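Long-range contacts in ABC-type transport auxiliary lipoprotein component domain-containing protein (Xanthomonas campestris pv. campestris, PDB 2IQI), which is of unknown function but is probably an auxiliary lipoprotein component of an ABC-type transport system: residues 101-106 / 126-131; 34-39 / 72-77; 142-147 / 171-176. One frame throughout, in Å; residues are numbered along the deposited sequence.

Contact 1 (101-106 / 126-131)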
ATOM      1  N   TYR A 101      11.939  11.580  -9.546  1.00 49.08           N
ATOM      2  CA  TYR A 101      10.499  11.534  -9.181  1.00 47.98           C
ATOM      3  C   TYR A 101      10.291  11.257  -7.713  1.00 47.29           C
ATOM      4  O   TYR A 101      11.146  10.641  -7.077  1.00 47.18           O
ATOM      5  CB  TYR A 101       9.748  10.484 -10.004  1.00 47.40           C
ATOM      6  CG  TYR A 101       9.729  10.817 -11.469  1.00 47.40           C
ATOM      7  CD1 TYR A 101       8.747  11.663 -12.001  1.00 47.72           C
ATOM      8  CD2 TYR A 101      10.716  10.318 -12.333  1.00 47.05           C
ATOM      9  CE1 TYR A 101       8.733  11.995 -13.368  1.00 47.54           C
ATOM     10  CE2 TYR A 101      10.713  10.643 -13.696  1.00 47.09           C
ATOM     11  CZ  TYR A 101       9.720  11.480 -14.195  1.00 47.06           C
ATOM     12  OH  TYR A 101       9.703  11.782 -15.514  1.00 47.83           O
ATOM     13  N   LYS A 102       9.142  11.695  -7.195  1.00 46.60           N
ATOM     14  CA  LYS A 102       8.737  11.439  -5.814  1.00 46.12           C
ATOM     15  C   LYS A 102       7.366  10.759  -5.814  1.00 44.49           C
ATOM     16  O   LYS A 102       6.414  11.286  -6.394  1.00 43.52           O
ATOM     17  CB  LYS A 102       8.701  12.752  -5.019  1.00 46.33           C
ATOM     18  CG  LYS A 102       8.086  12.660  -3.607  1.00 48.95           C
ATOM     19  CD  LYS A 102       7.436  14.006  -3.168  1.00 48.30           C
ATOM     20  CE  LYS A 102       7.706  14.291  -1.663  1.00 52.73           C
ATOM     21  NZ  LYS A 102       6.964  15.484  -1.110  1.00 52.24           N
ATOM     22  N   LEU A 103       7.282   9.582  -5.172  1.00 43.37           N
ATOM     23  CA  LEU A 103       6.005   8.844  -4.997  1.00 41.46           C
ATOM     24  C   LEU A 103       5.403   9.142  -3.646  1.00 41.24           C
ATOM     25  O   LEU A 103       5.943   8.708  -2.608  1.00 40.92           O
ATOM     26  CB  LEU A 103       6.212   7.343  -5.123  1.00 40.75           C
ATOM     27  CG  LEU A 103       5.016   6.440  -4.854  1.00 39.01           C
ATOM     28  CD1 LEU A 103       3.882   6.686  -5.805  1.00 37.71           C
ATOM     29  CD2 LEU A 103       5.459   5.003  -4.945  1.00 37.67           C
ATOM     30  N   ALA A 104       4.283   9.868  -3.663  1.00 40.12           N
ATOM     31  CA  ALA A 104       3.565  10.197  -2.431  1.00 39.60           C
ATOM     32  C   ALA A 104       2.198   9.477  -2.294  1.00 39.40           C
ATOM     33  O   ALA A 104       1.304   9.627  -3.133  1.00 39.90           O
ATOM     34  CB  ALA A 104       3.390  11.702  -2.322  1.00 39.49           C
ATOM     35  N   ILE A 105       2.039   8.727  -1.210  1.00 38.81           N
ATOM     36  CA  ILE A 105       0.839   7.950  -0.967  1.00 38.48           C
ATOM     37  C   ILE A 105       0.031   8.515   0.192  1.00 38.08           C
ATOM     38  O   ILE A 105       0.551   8.773   1.240  1.00 37.69           O
ATOM     39  CB  ILE A 105       1.192   6.480  -0.698  1.00 38.41           C
ATOM     40  CG1 ILE A 105       1.950   5.881  -1.875  1.00 38.25           C
ATOM     41  CG2 ILE A 105      -0.050   5.651  -0.548  1.00 39.84           C
ATOM     42  CD1 ILE A 105       2.672   4.588  -1.514  1.00 40.71           C
ATOM     43  N   ASP A 106      -1.256   8.733  -0.014  1.00 39.03           N
ATOM     44  CA  ASP A 106      -2.153   9.080   1.078  1.00 39.72           C
ATOM     45  C   ASP A 106      -3.053   7.861   1.264  1.00 39.64           C
ATOM     46  O   ASP A 106      -3.673   7.409   0.290  1.00 39.93           O
ATOM     47  CB  ASP A 106      -2.958  10.308   0.726  1.00 39.68           C
ATOM     48  CG  ASP A 106      -3.763  10.839   1.888  1.00 44.72           C
ATOM     49  OD1 ASP A 106      -3.172  11.055   2.990  1.00 49.31           O
ATOM     50  OD2 ASP A 106      -4.997  11.067   1.690  1.00 49.16           O
ATOM     51  N   LEU A 126      -6.160   3.810  -1.122  1.00 33.95           N
ATOM     52  CA  LEU A 126      -5.105   4.830  -1.085  1.00 34.72           C
ATOM     53  C   LEU A 126      -4.962   5.647  -2.403  1.00 36.48           C
ATOM     54  O   LEU A 126      -5.413   5.197  -3.483  1.00 37.20           O
ATOM     55  CB  LEU A 126      -3.779   4.224  -0.653  1.00 33.02           C
ATOM     56  CG  LEU A 126      -3.196   3.130  -1.561  1.00 33.31           C
ATOM     57  CD1 LEU A 126      -2.458   3.748  -2.771  1.00 28.70           C
ATOM     58  CD2 LEU A 126      -2.317   2.043  -0.804  1.00 27.17           C
ATOM     59  N   ASN A 127      -4.337   6.834  -2.312  1.00 36.85           N
ATOM     60  CA  ASN A 127      -4.100   7.670  -3.480  1.00 37.31           C
ATOM     61  C   ASN A 127      -2.615   7.979  -3.638  1.00 38.30           C
ATOM     62  O   ASN A 127      -1.967   8.469  -2.706  1.00 39.25           O
ATOM     63  CB  ASN A 127      -4.889   8.961  -3.338  1.00 37.21           C
ATOM     64  CG  ASN A 127      -4.687   9.908  -4.495  1.00 38.65           C
ATOM     65  OD1 ASN A 127      -3.841  10.817  -4.423  1.00 43.89           O
ATOM     66  ND2 ASN A 127      -5.468   9.723  -5.572  1.00 36.90           N
ATOM     67  N   ALA A 128      -2.068   7.685  -4.811  1.00 38.63           N
ATOM     68  CA  ALA A 128      -0.672   7.987  -5.103  1.00 39.04           C
ATOM     69  C   ALA A 128      -0.569   9.165  -6.033  1.00 39.46           C
ATOM     70  O   ALA A 128      -1.285   9.257  -7.022  1.00 39.46           O
ATOM     71  CB  ALA A 128       0.013   6.788  -5.753  1.00 39.73           C
ATOM     72  N   LYS A 129       0.331  10.070  -5.716  1.00 39.90           N
ATOM     73  CA  LYS A 129       0.712  11.079  -6.660  1.00 40.53           C
ATOM     74  C   LYS A 129       2.135  10.760  -7.019  1.00 41.26           C
ATOM     75  O   LYS A 129       2.933  10.375  -6.134  1.00 42.24           O
ATOM     76  CB  LYS A 129       0.682  12.432  -5.985  1.00 40.58           C
ATOM     77  CG  LYS A 129      -0.679  12.899  -5.604  1.00 41.10           C
ATOM     78  CD  LYS A 129      -0.587  14.271  -5.044  1.00 42.95           C
ATOM     79  CE  LYS A 129      -1.944  14.885  -5.169  1.00 48.14           C
ATOM     80  NZ  LYS A 129      -3.029  14.203  -4.405  1.00 46.07           N
ATOM     81  N   LEU A 130       2.462  10.910  -8.293  1.00 41.49           N
ATOM     82  CA  LEU A 130       3.827  10.921  -8.734  1.00 42.78           C
ATOM     83  C   LEU A 130       4.166  12.356  -9.129  1.00 44.40           C
ATOM     84  O   LEU A 130       3.495  12.965  -9.961  1.00 45.47           O
ATOM     85  CB  LEU A 130       3.999   9.974  -9.913  1.00 42.52           C
ATOM     86  CG  LEU A 130       5.440   9.841 -10.391  1.00 42.26           C
ATOM     87  CD1 LEU A 130       6.300   9.178  -9.276  1.00 42.91           C
ATOM     88  CD2 LEU A 130       5.534   9.075 -11.674  1.00 39.80           C
ATOM     89  N   LEU A 131       5.185  12.911  -8.502  1.00 46.25           N
ATOM     90  CA  LEU A 131       5.636  14.284  -8.750  1.00 47.63           C
ATOM     91  C   LEU A 131       7.001  14.271  -9.397  1.00 48.86           C
ATOM     92  O   LEU A 131       7.811  13.363  -9.159  1.00 48.77           O
ATOM     93  CB  LEU A 131       5.730  15.055  -7.444  1.00 47.41           C
ATOM     94  CG  LEU A 131       4.385  15.341  -6.781  1.00 49.07           C
ATOM     95  CD1 LEU A 131       4.553  15.784  -5.330  1.00 48.86           C
ATOM     96  CD2 LEU A 131       3.643  16.442  -7.585  1.00 51.68           C
TER
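Segments 101-106 and 126-131 run antiparallel, their axes 4.6 Å apart at closest approach and 159° between their directions, and Lys102 with Leu131, Ala104 with Lys129 and Asp106 with Asn127 form the hydrogen-bonded pairs. Each of these pairs carries two nearly straight N-H...O bonds; the middle pair has Ala104 N to Lys129 O at 2.9 Å and Lys129 N to Ala104 O at 2.8 Å. Between them sit the non-hydrogen-bonded pairs Leu103-Leu130 and Ile105-Ala128, where CA-H groups approach the carbonyls, as Ala128 CA does Ala104 O at 3.2 Å. The two strands are the first two of an antiparallel meander, 101-110, 121-132 and 137-149, in the main mixed sheet. Helices 69-82 and 155-185 cover the face that carries Leu103, Ile105, Ala128 and Leu130. On it, Leu103 and Leu130 both hold CG anti to the backbone N, and their ends lean toward the partner strand: Leu103 CD1 reaches Ala128 CB at 3.9 Å, Leu130 CD1 reaches Tyr101 CB at 3.8 Å. Leu126 places CG between the backbone N and the carbonyl carbon (chi1 62°), and the Leu126 and Ile105 side chains cross obliquely, Leu126 CD1 3.8 Å from Ile105 CG2. The Tyr101 ring turns an edge to Leu131 O, while its hydroxyl hydrogen-bonds Asp184 near the end of the long helix. On the other face Lys102 and Leu131 lie side by side, CD to CD1 4.0 Å, before the lysine chain bends away. Asn127 ND2 reaches across to Thr143 OG1 on the next strand.

Contact 2 (34-39 / 72-77)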
ATOM      1  N   VAL A  34      10.539   7.467  -2.424  1.00 42.87           N
ATOM      2  CA  VAL A  34       9.260   7.066  -1.891  1.00 41.76           C
ATOM      3  C   VAL A  34       9.037   7.848  -0.597  1.00 42.07           C
ATOM      4  O   VAL A  34       9.732   7.629   0.385  1.00 42.48           O
ATOM      5  CB  VAL A  34       9.206   5.528  -1.640  1.00 41.82           C
ATOM      6  CG1 VAL A  34       7.881   5.116  -0.988  1.00 40.66           C
ATOM      7  CG2 VAL A  34       9.434   4.761  -2.918  1.00 39.41           C
ATOM      8  N   ALA A  35       8.069   8.752  -0.585  1.00 41.89           N
ATOM      9  CA  ALA A  35       7.727   9.484   0.630  1.00 42.20           C
ATOM     10  C   ALA A  35       7.106   8.617   1.761  1.00 43.02           C
ATOM     11  O   ALA A  35       6.700   7.460   1.538  1.00 43.11           O
ATOM     12  CB  ALA A  35       6.813  10.645   0.287  1.00 41.40           C
ATOM     13  N   LYS A  36       7.043   9.172   2.974  1.00 43.77           N
ATOM     14  CA  LYS A  36       6.240   8.569   4.033  1.00 44.57           C
ATOM     15  C   LYS A  36       4.789   8.704   3.616  1.00 43.79           C
ATOM     16  O   LYS A  36       4.356   9.797   3.279  1.00 43.36           O
ATOM     17  CB  LYS A  36       6.441   9.260   5.400  1.00 45.83           C
ATOM     18  CG  LYS A  36       7.608   8.713   6.203  1.00 49.34           C
ATOM     19  CD  LYS A  36       7.400   8.826   7.740  1.00 55.70           C
ATOM     20  CE  LYS A  36       8.757   8.544   8.547  1.00 55.49           C
ATOM     21  NZ  LYS A  36       9.022   9.485   9.772  1.00 52.04           N
ATOM     22  N   PRO A  37       4.030   7.590   3.627  1.00 43.41           N
ATOM     23  CA  PRO A  37       2.579   7.660   3.418  1.00 42.54           C
ATOM     24  C   PRO A  37       1.946   8.500   4.491  1.00 42.07           C
ATOM     25  O   PRO A  37       2.445   8.545   5.625  1.00 42.44           O
ATOM     26  CB  PRO A  37       2.137   6.216   3.568  1.00 42.12           C
ATOM     27  CG  PRO A  37       3.372   5.427   3.204  1.00 42.90           C
ATOM     28  CD  PRO A  37       4.479   6.201   3.817  1.00 43.35           C
ATOM     29  N   SER A  38       0.880   9.190   4.144  1.00 41.66           N
ATOM     30  CA  SER A  38       0.191  10.011   5.120  1.00 41.83           C
ATOM     31  C   SER A  38      -1.169   9.375   5.399  1.00 42.20           C
ATOM     32  O   SER A  38      -1.669   8.606   4.545  1.00 42.64           O
ATOM     33  CB  SER A  38       0.095  11.472   4.661  1.00 41.19           C
ATOM     34  OG  SER A  38      -0.606  11.580   3.447  1.00 41.32           O
ATOM     35  N   ALA A  39      -1.741   9.668   6.580  1.00 41.70           N
ATOM     36  CA  ALA A  39      -2.959   9.011   7.046  1.00 41.50           C
ATOM     37  C   ALA A  39      -3.463   9.540   8.376  1.00 41.96           C
ATOM     38  O   ALA A  39      -2.694  10.004   9.189  1.00 42.20           O
ATOM     39  CB  ALA A  39      -2.725   7.501   7.164  1.00 40.72           C
ATOM     40  N   MET A  72       4.078  -0.480   7.042  1.00 41.18           N
ATOM     41  CA  MET A  72       4.010  -1.790   6.345  1.00 40.49           C
ATOM     42  C   MET A  72       3.920  -1.447   4.855  1.00 40.24           C
ATOM     43  O   MET A  72       4.544  -2.102   4.005  1.00 39.48           O
ATOM     44  CB  MET A  72       2.775  -2.656   6.721  1.00 40.50           C
ATOM     45  CG  MET A  72       2.512  -2.997   8.197  1.00 40.51           C
ATOM     46  SD  MET A  72       0.986  -3.997   8.461  1.00 39.66           S
ATOM     47  CE  MET A  72       1.530  -5.432   7.595  1.00 35.20           C
ATOM     48  N   LEU A  73       3.138  -0.394   4.571  1.00 39.44           N
ATOM     49  CA  LEU A  73       2.942   0.089   3.230  1.00 39.52           C
ATOM     50  C   LEU A  73       4.201   0.760   2.639  1.00 39.09           C
ATOM     51  O   LEU A  73       4.619   0.469   1.519  1.00 38.40           O
ATOM     52  CB  LEU A  73       1.708   0.975   3.127  1.00 39.69           C
ATOM     53  CG  LEU A  73       1.482   1.262   1.638  1.00 41.32           C
ATOM     54  CD1 LEU A  73       0.556   0.233   1.014  1.00 39.01           C
ATOM     55  CD2 LEU A  73       1.005   2.705   1.423  1.00 42.77           C
ATOM     56  N   GLU A  74       4.811   1.640   3.406  1.00 39.45           N
ATOM     57  CA  GLU A  74       6.128   2.151   3.042  1.00 39.93           C
ATOM     58  C   GLU A  74       7.199   1.043   2.825  1.00 39.02           C
ATOM     59  O   GLU A  74       7.979   1.101   1.891  1.00 39.34           O
ATOM     60  CB  GLU A  74       6.565   3.166   4.073  1.00 39.96           C
ATOM     61  CG  GLU A  74       7.663   4.075   3.624  1.00 43.77           C
ATOM     62  CD  GLU A  74       8.401   4.702   4.800  1.00 50.36           C
ATOM     63  OE1 GLU A  74       7.753   4.916   5.868  1.00 52.20           O
ATOM     64  OE2 GLU A  74       9.633   4.974   4.652  1.00 52.85           O
ATOM     65  N   ASP A  75       7.238   0.022   3.649  1.00 38.61           N
ATOM     66  CA  ASP A  75       8.211  -1.030   3.391  1.00 39.19           C
ATOM     67  C   ASP A  75       7.844  -1.928   2.209  1.00 38.68           C
ATOM     68  O   ASP A  75       8.738  -2.443   1.556  1.00 38.88           O
ATOM     69  CB  ASP A  75       8.498  -1.901   4.643  1.00 40.01           C
ATOM     70  CG  ASP A  75       9.191  -1.131   5.756  1.00 42.62           C
ATOM     71  OD1 ASP A  75       9.369   0.107   5.595  1.00 46.84           O
ATOM     72  OD2 ASP A  75       9.557  -1.758   6.791  1.00 43.92           O
ATOM     73  N   SER A  76       6.562  -2.146   1.937  1.00 37.51           N
ATOM     74  CA  SER A  76       6.219  -3.057   0.859  1.00 37.29           C
ATOM     75  C   SER A  76       6.604  -2.456  -0.438  1.00 36.55           C
ATOM     76  O   SER A  76       7.132  -3.147  -1.323  1.00 36.85           O
ATOM     77  CB  SER A  76       4.721  -3.324   0.817  1.00 37.42           C
ATOM     78  OG  SER A  76       4.401  -4.090   1.945  1.00 40.13           O
ATOM     79  N   VAL A  77       6.304  -1.163  -0.535  1.00 35.58           N
ATOM     80  CA  VAL A  77       6.437  -0.414  -1.761  1.00 35.39           C
ATOM     81  C   VAL A  77       7.912  -0.339  -2.161  1.00 36.68           C
ATOM     82  O   VAL A  77       8.283  -0.731  -3.288  1.00 37.01           O
ATOM     83  CB  VAL A  77       5.769   0.979  -1.657  1.00 34.60           C
ATOM     84  CG1 VAL A  77       6.243   1.877  -2.770  1.00 33.55           C
ATOM     85  CG2 VAL A  77       4.269   0.830  -1.737  1.00 32.29           C
TER
HETATM   86  O   HOH W   1      10.230   7.797   2.953  1.00 52.03           O
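Pro37 and Glu74 make the central touch: the proline ring comes in at about a right angle to the glutamate chain, with Pro37 CD 3.7 Å from Glu74 CB. The tip of the ring, Pro37 CG, also lies 4.0 Å from Leu73 CD2. One turn further along, Val34 CG1 meets Val77 CG1 at 4.0 Å, methyl to methyl. With CG anti to the backbone N and the chain extended beyond it, Glu74 sends its carboxylate out to the loop, so that OE1 rests against the aliphatic Lys36 CG at 3.8 Å. The ammonium does not close an ion pair, Lys36 NZ being 6.1 Å from Glu74 OE1. A water donates instead to Val34 O (2.6 Å) and, weakly, to Glu74 OE2 (3.3 Å); Arg92 adds a long, weak ion pair to OE2. The loop is itself anchored to strand 101-110, by backbone bonds of Ala35 to Leu103 and of Ser38 to Ile105, and by Ser38 OG to Asp106. Helix 69-82 lies on the sheet face beside helix 155-185, and the loop after strand 31-34 packs on it, the helix-on-sheet layering of an alpha/beta domain.

Contact 3 (142-147 / 171-176)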
ATOM      1  N   ARG A 142      -3.663   8.702  -8.901  1.00 41.22           N
ATOM      2  CA  ARG A 142      -4.550   7.566  -9.063  1.00 39.91           C
ATOM      3  C   ARG A 142      -4.960   6.973  -7.735  1.00 38.94           C
ATOM      4  O   ARG A 142      -4.136   6.737  -6.861  1.00 39.17           O
ATOM      5  CB  ARG A 142      -3.911   6.473  -9.913  1.00 39.91           C
ATOM      6  CG  ARG A 142      -4.853   5.327 -10.078  1.00 42.83           C
ATOM      7  CD  ARG A 142      -4.381   4.244 -10.967  1.00 46.75           C
ATOM      8  NE  ARG A 142      -4.416   4.647 -12.359  1.00 51.77           N
ATOM      9  CZ  ARG A 142      -4.117   3.832 -13.365  1.00 56.58           C
ATOM     10  NH1 ARG A 142      -3.786   2.555 -13.128  1.00 58.47           N
ATOM     11  NH2 ARG A 142      -4.160   4.288 -14.611  1.00 58.51           N
ATOM     12  N   THR A 143      -6.252   6.696  -7.614  1.00 38.15           N
ATOM     13  CA  THR A 143      -6.810   6.001  -6.465  1.00 36.80           C
ATOM     14  C   THR A 143      -6.784   4.507  -6.723  1.00 36.45           C
ATOM     15  O   THR A 143      -7.152   4.070  -7.794  1.00 36.54           O
ATOM     16  CB  THR A 143      -8.208   6.512  -6.201  1.00 36.26           C
ATOM     17  OG1 THR A 143      -8.090   7.867  -5.769  1.00 36.28           O
ATOM     18  CG2 THR A 143      -8.912   5.719  -5.113  1.00 35.76           C
ATOM     19  N   PHE A 144      -6.279   3.749  -5.757  1.00 36.21           N
ATOM     20  CA  PHE A 144      -6.227   2.287  -5.812  1.00 36.26           C
ATOM     21  C   PHE A 144      -7.071   1.776  -4.667  1.00 36.69           C
ATOM     22  O   PHE A 144      -6.841   2.207  -3.551  1.00 37.40           O
ATOM     23  CB  PHE A 144      -4.785   1.785  -5.619  1.00 35.47           C
ATOM     24  CG  PHE A 144      -3.856   2.136  -6.751  1.00 34.57           C
ATOM     25  CD1 PHE A 144      -3.684   1.271  -7.819  1.00 31.75           C
ATOM     26  CD2 PHE A 144      -3.150   3.348  -6.743  1.00 33.55           C
ATOM     27  CE1 PHE A 144      -2.818   1.607  -8.854  1.00 33.65           C
ATOM     28  CE2 PHE A 144      -2.284   3.684  -7.761  1.00 33.63           C
ATOM     29  CZ  PHE A 144      -2.109   2.802  -8.833  1.00 33.81           C
ATOM     30  N   THR A 145      -8.012   0.870  -4.931  1.00 36.86           N
ATOM     31  CA  THR A 145      -8.809   0.223  -3.888  1.00 37.64           C
ATOM     32  C   THR A 145      -8.677  -1.284  -4.037  1.00 37.75           C
ATOM     33  O   THR A 145      -8.981  -1.821  -5.085  1.00 38.18           O
ATOM     34  CB  THR A 145     -10.367   0.525  -3.995  1.00 37.65           C
ATOM     35  OG1 THR A 145     -10.596   1.898  -4.309  1.00 40.08           O
ATOM     36  CG2 THR A 145     -11.074   0.212  -2.707  1.00 34.76           C
ATOM     37  N   VAL A 146      -8.297  -1.974  -2.983  1.00 37.53           N
ATOM     38  CA  VAL A 146      -8.291  -3.403  -3.044  1.00 37.66           C
ATOM     39  C   VAL A 146      -9.063  -3.960  -1.856  1.00 38.62           C
ATOM     40  O   VAL A 146      -8.883  -3.490  -0.727  1.00 38.60           O
ATOM     41  CB  VAL A 146      -6.867  -3.918  -3.045  1.00 37.60           C
ATOM     42  CG1 VAL A 146      -6.834  -5.423  -2.854  1.00 37.94           C
ATOM     43  CG2 VAL A 146      -6.194  -3.557  -4.344  1.00 37.12           C
ATOM     44  N   ALA A 147      -9.944  -4.936  -2.110  1.00 39.08           N
ATOM     45  CA  ALA A 147     -10.654  -5.657  -1.029  1.00 39.47           C
ATOM     46  C   ALA A 147     -10.544  -7.168  -1.216  1.00 40.17           C
ATOM     47  O   ALA A 147     -10.874  -7.717  -2.281  1.00 40.23           O
ATOM     48  CB  ALA A 147     -12.122  -5.218  -0.933  1.00 38.14           C
ATOM     49  N   THR A 171       1.553  -4.214  -5.846  1.00 35.58           N
ATOM     50  CA  THR A 171       1.846  -4.633  -7.227  1.00 36.05           C
ATOM     51  C   THR A 171       1.273  -3.595  -8.208  1.00 36.92           C
ATOM     52  O   THR A 171       1.859  -3.298  -9.271  1.00 37.50           O
ATOM     53  CB  THR A 171       1.272  -6.038  -7.529  1.00 35.42           C
ATOM     54  OG1 THR A 171       1.895  -6.996  -6.674  1.00 35.66           O
ATOM     55  CG2 THR A 171       1.565  -6.429  -8.900  1.00 34.53           C
ATOM     56  N   GLU A 172       0.117  -3.052  -7.861  1.00 36.73           N
ATOM     57  CA  GLU A 172      -0.512  -2.091  -8.737  1.00 37.42           C
ATOM     58  C   GLU A 172       0.242  -0.761  -8.654  1.00 36.19           C
ATOM     59  O   GLU A 172       0.292  -0.015  -9.622  1.00 35.96           O
ATOM     60  CB  GLU A 172      -2.007  -1.945  -8.402  1.00 37.26           C
ATOM     61  CG  GLU A 172      -2.886  -3.115  -8.870  1.00 38.44           C
ATOM     62  CD  GLU A 172      -4.385  -3.050  -8.377  1.00 40.98           C
ATOM     63  OE1 GLU A 172      -4.954  -1.936  -8.089  1.00 42.54           O
ATOM     64  OE2 GLU A 172      -5.007  -4.156  -8.304  1.00 46.55           O
ATOM     65  N   LEU A 173       0.833  -0.476  -7.502  1.00 35.31           N
ATOM     66  CA  LEU A 173       1.505   0.803  -7.313  1.00 35.40           C
ATOM     67  C   LEU A 173       2.816   0.850  -8.069  1.00 34.49           C
ATOM     68  O   LEU A 173       3.091   1.774  -8.822  1.00 33.98           O
ATOM     69  CB  LEU A 173       1.803   1.033  -5.843  1.00 35.66           C
ATOM     70  CG  LEU A 173       0.710   1.713  -5.061  1.00 36.71           C
ATOM     71  CD1 LEU A 173       0.926   1.582  -3.529  1.00 34.72           C
ATOM     72  CD2 LEU A 173       0.799   3.144  -5.545  1.00 39.39           C
ATOM     73  N   VAL A 174       3.617  -0.169  -7.834  1.00 33.62           N
ATOM     74  CA  VAL A 174       4.892  -0.284  -8.430  1.00 33.42           C
ATOM     75  C   VAL A 174       4.793  -0.163  -9.949  1.00 33.82           C
ATOM     76  O   VAL A 174       5.590   0.559 -10.577  1.00 33.44           O
ATOM     77  CB  VAL A 174       5.536  -1.576  -7.984  1.00 33.35           C
ATOM     78  CG1 VAL A 174       6.681  -1.962  -8.902  1.00 35.25           C
ATOM     79  CG2 VAL A 174       6.048  -1.412  -6.566  1.00 32.67           C
ATOM     80  N   GLY A 175       3.807  -0.843 -10.536  1.00 33.79           N
ATOM     81  CA  GLY A 175       3.716  -0.975 -11.971  1.00 33.77           C
ATOM     82  C   GLY A 175       3.249   0.334 -12.515  1.00 34.82           C
ATOM     83  O   GLY A 175       3.633   0.736 -13.600  1.00 36.25           O
ATOM     84  N   TRP A 176       2.436   1.039 -11.754  1.00 35.30           N
ATOM     85  CA  TRP A 176       1.883   2.290 -12.257  1.00 35.63           C
ATOM     86  C   TRP A 176       2.908   3.378 -12.121  1.00 36.61           C
ATOM     87  O   TRP A 176       2.877   4.334 -12.877  1.00 37.26           O
ATOM     88  CB  TRP A 176       0.630   2.640 -11.493  1.00 35.32           C
ATOM     89  CG  TRP A 176       0.090   3.936 -11.751  1.00 34.98           C
ATOM     90  CD1 TRP A 176      -0.797   4.278 -12.735  1.00 36.11           C
ATOM     91  CD2 TRP A 176       0.330   5.115 -10.988  1.00 36.23           C
ATOM     92  NE1 TRP A 176      -1.105   5.621 -12.643  1.00 37.21           N
ATOM     93  CE2 TRP A 176      -0.414   6.157 -11.584  1.00 36.68           C
ATOM     94  CE3 TRP A 176       1.133   5.410  -9.876  1.00 36.75           C
ATOM     95  CZ2 TRP A 176      -0.391   7.464 -11.086  1.00 36.60           C
ATOM     96  CZ3 TRP A 176       1.153   6.727  -9.385  1.00 35.95           C
ATOM     97  CH2 TRP A 176       0.394   7.724  -9.983  1.00 34.90           C
TER
HETATM   98  O   HOH W   2      -7.181  -0.435  -7.668  1.00 40.79           O
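CG anti to the backbone N in both Arg142 and Trp176, plus a bend at chi3 of the arginine (-73°), sends the two chains past each other in opposite directions. Arg142 thus lies along one face of the indole. Its CD makes a CH-pi contact 4.2 Å from the centroid of the five-membered ring, and the guanidinium lays one face over Trp176 CD1, Arg142 CZ being 3.4 Å from it, the planes 41° apart. The Phe144 ring, its CG anti to the carbonyl carbon, points its edge at the same indole face: an edge-to-face pair with the centroid of the Phe144 ring 5.5 Å from that of the five-membered ring of Trp176 and planes at 79°. Leu173 comes over a face of the phenyl, its CD2 3.8 Å from Phe144 CE2. Glu172 lies at the phenyl edge, where OE1 is 3.5 Å from Phe144 CD1; a water accepts from Thr145 N (3.1 Å) and donates to Glu172 OE1 (2.7 Å), while OE2 is held by Gln168. Strand 137-149 is therefore joined to helix 155-185 by aromatic and aliphatic packing and one water bridge. The charge of Arg142, set beside the indole, would be expected to polarise its pi electrons, whereas Glu172 is too distant to pair with it directly.

In the fold
Along the chain the contacts overlap in no span: contact 2 closes before contact 1 opens, and contact 1 before contact 3. Centres of contacts 1 and 2 are about 10 Å apart, of 1 and 3 about 11 Å, of 2 and 3 about 13 Å. The main mixed sheet is shared: strand 121-132 of contact 1 hydrogen-bonds to strand 137-149 of contact 3, Leu126 O meeting Phe144 N, and strand 101-110 holds the loop of contact 2. Over one face of that sheet, helices 69-82 and 155-185 touch through Val77 and Leu173. The three contacts thus tie both helices and the sheet into one continuous alpha/beta core, consistent with a single compact domain.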